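Local coordinates for transketolase (Campylobacter jejuni, PDB 3L84), which belongs to the transketolase family, whose members bind thiamine diphosphate and combine two thiamine-diphosphate-binding-type domains with a third, C-terminal domain, at residues 9-12 with 13-17. Numbering follows the deposited sequence.
Sequences QANT and LRFLS
Asn11 and Arg14, one helical turn apart, are joined through their side chains: NH1 of Arg14 donates to OD1 of Asn11 at 3.1 Å, with an N-H...O angle of 153°. OD1 lies near the edge of the guanidinium, slightly out of its plane, while the amide and guanidinium planes stand 63° apart, so the two flat groups meet at a slant and do not stack. The arginine leaves its backbone with CG beside N and runs extended from CG to NE; the final torsion then turns the guanidinium, bringing NH1 to OD1 and also to 3.7 Å from CB of Ala10.

The backbone of helix 3-24 pairs in the regular i to i+4 pattern. N-H groups of Leu13, Arg14, Phe15 and Leu16 donate to the carbonyls of Gln9, Ala10, Asn11 and Thr12 respectively, the Arg14 N to Ala10 O bond measuring 2.9 Å. One turn on, Leu13 O accepts twice, from Ser17 N and, at 2.9 Å, from Ser17 OG, the two donors arriving from opposite faces of the carbonyl plane.

Van der Waals packing brings Phe15 against the carbonyl of Asn11. With CG beside its own backbone N (chi1 -59°), the ring is directed back toward the preceding turn, placing CD2 3.1 Å from Asn11 O and CE2 4.0 Å from Asn11 CB; it also meets Phe274 edge-to-face. Leu13 packs its CG on Gln9 O at 3.6 Å.

Arg14 has further partners: a salt bridge from NH2 to Asp37, and bonds to the carbonyls of Leu33 (NH2) and Lys244 (NE). Buried as it is, this guanidinium thus has all three nitrogens engaged, its charge probably balanced by Asp37, and Asn11, with those partners, probably helps fix its rotation where helix 3-24 packs against helix 30-42 in the thiamine diphosphate binding domain.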
ATOM      1  N   GLN A   9      -6.914  40.716   0.454  1.00  8.43           N
ATOM      2  CA  GLN A   9      -7.332  39.425   1.016  1.00  8.73           C
ATOM      3  C   GLN A   9      -6.268  38.365   0.804  1.00  8.11           C
ATOM      4  O   GLN A   9      -5.919  37.618   1.735  1.00  8.97           O
ATOM      5  CB  GLN A   9      -8.684  39.001   0.427  1.00  8.26           C
ATOM      6  CG  GLN A   9      -9.839  39.769   1.007  1.00 10.12           C
ATOM      7  CD  GLN A   9     -11.156  39.266   0.444  1.00 10.37           C
ATOM      8  OE1 GLN A   9     -11.511  39.587  -0.696  1.00 11.47           O
ATOM      9  NE2 GLN A   9     -11.838  38.413   1.202  1.00 11.58           N
ATOM     10  N   ALA A  10      -5.741  38.273  -0.407  1.00  8.13           N
ATOM     11  CA  ALA A  10      -4.723  37.254  -0.723  1.00  7.45           C
ATOM     12  C   ALA A  10      -3.474  37.493   0.087  1.00  8.17           C
ATOM     13  O   ALA A  10      -2.878  36.550   0.640  1.00  8.62           O
ATOM     14  CB  ALA A  10      -4.422  37.233  -2.218  1.00  8.39           C
ATOM     15  N   ASN A  11      -3.044  38.744   0.191  1.00  8.87           N
ATOM     16  CA  ASN A  11      -1.854  39.020   0.958  1.00  8.62           C
ATOM     17  C   ASN A  11      -2.048  38.798   2.460  1.00  8.28           C
ATOM     18  O   ASN A  11      -1.119  38.382   3.144  1.00  8.99           O
ATOM     19  CB  ASN A  11      -1.330  40.426   0.622  1.00  8.92           C
ATOM     20  CG  ASN A  11      -0.690  40.473  -0.755  1.00 10.63           C
ATOM     21  OD1 ASN A  11      -0.224  39.449  -1.262  1.00 12.06           O
ATOM     22  ND2 ASN A  11      -0.675  41.643  -1.380  1.00 11.96           N
ATOM     23  N   THR A  12      -3.263  39.019   2.953  1.00  8.44           N
ATOM     24  CA  THR A  12      -3.593  38.702   4.347  1.00  8.39           C
ATOM     25  C   THR A  12      -3.365  37.216   4.568  1.00  8.93           C
ATOM     26  O   THR A  12      -2.732  36.812   5.548  1.00  8.69           O
ATOM     27  CB  THR A  12      -5.028  39.108   4.699  1.00  8.52           C
ATOM     28  OG1 THR A  12      -5.163  40.536   4.521  1.00  8.80           O
ATOM     29  CG2 THR A  12      -5.358  38.760   6.158  1.00 10.09           C
ATOM     30  N   LEU A  13      -3.894  36.388   3.673  1.00  8.70           N
ATOM     31  CA  LEU A  13      -3.661  34.942   3.773  1.00  8.93           C
ATOM     32  C   LEU A  13      -2.180  34.600   3.682  1.00  9.16           C
ATOM     33  O   LEU A  13      -1.708  33.727   4.422  1.00  9.41           O
ATOM     34  CB  LEU A  13      -4.436  34.189   2.690  1.00  9.50           C
ATOM     35  CG  LEU A  13      -5.962  34.129   2.783  1.00  9.03           C
ATOM     36  CD1 LEU A  13      -6.554  33.741   1.413  1.00 11.59           C
ATOM     37  CD2 LEU A  13      -6.440  33.184   3.891  1.00 11.65           C
ATOM     38  N   ARG A  14      -1.444  35.227   2.753  1.00  9.33           N
ATOM     39  CA  ARG A  14      -0.014  34.956   2.621  1.00  9.29           C
ATOM     40  C   ARG A  14       0.722  35.231   3.907  1.00  9.35           C
ATOM     41  O   ARG A  14       1.539  34.411   4.357  1.00  9.05           O
ATOM     42  CB  ARG A  14       0.630  35.838   1.549  1.00  8.58           C
ATOM     43  CG  ARG A  14       0.262  35.523   0.109  1.00  9.60           C
ATOM     44  CD  ARG A  14       1.158  36.305  -0.850  1.00 10.80           C
ATOM     45  NE  ARG A  14       1.016  35.692  -2.144  1.00 11.59           N
ATOM     46  CZ  ARG A  14       0.060  35.921  -3.021  1.00 10.66           C
ATOM     47  NH1 ARG A  14      -0.782  36.925  -2.922  1.00 10.92           N
ATOM     48  NH2 ARG A  14      -0.027  35.103  -4.063  1.00 12.05           N
ATOM     49  N   PHE A  15       0.444  36.367   4.534  1.00  8.86           N
ATOM     50  CA  PHE A  15       1.278  36.761   5.697  1.00  9.41           C
ATOM     51  C   PHE A  15       0.854  36.094   6.996  1.00  9.35           C
ATOM     52  O   PHE A  15       1.711  35.800   7.830  1.00  9.76           O
ATOM     53  CB  PHE A  15       1.418  38.275   5.804  1.00  9.60           C
ATOM     54  CG  PHE A  15       2.044  38.885   4.565  1.00  9.64           C
ATOM     55  CD1 PHE A  15       3.235  38.353   4.053  1.00 13.34           C
ATOM     56  CD2 PHE A  15       1.470  39.968   3.924  1.00 11.63           C
ATOM     57  CE1 PHE A  15       3.821  38.877   2.908  1.00 14.15           C
ATOM     58  CE2 PHE A  15       2.056  40.494   2.774  1.00 13.53           C
ATOM     59  CZ  PHE A  15       3.211  39.943   2.276  1.00 13.33           C
ATOM     60  N   LEU A  16      -0.421  35.728   7.143  1.00  9.44           N
ATOM     61  CA  LEU A  16      -0.790  34.847   8.254  1.00  9.64           C
ATOM     62  C   LEU A  16      -0.068  33.521   8.126  1.00  9.76           C
ATOM     63  O   LEU A  16       0.517  33.020   9.084  1.00  9.88           O
ATOM     64  CB  LEU A  16      -2.316  34.623   8.325  1.00  9.78           C
ATOM     65  CG  LEU A  16      -3.181  35.775   8.829  1.00 10.32           C
ATOM     66  CD1 LEU A  16      -4.620  35.338   8.884  1.00 12.30           C
ATOM     67  CD2 LEU A  16      -2.730  36.261  10.235  1.00 14.14           C
ATOM     68  N   SER A  17      -0.046  32.964   6.934  1.00  9.01           N
ATOM     69  CA  SER A  17       0.594  31.663   6.700  1.00  9.37           C
ATOM     70  C   SER A  17       2.084  31.746   6.945  1.00  9.65           C
ATOM     71  O   SER A  17       2.670  30.897   7.639  1.00  9.23           O
ATOM     72  CB  SER A  17       0.359  31.192   5.260  1.00 10.36           C
ATOM     73  OG  SER A  17      -1.029  30.985   4.983  1.00 10.96           O
TER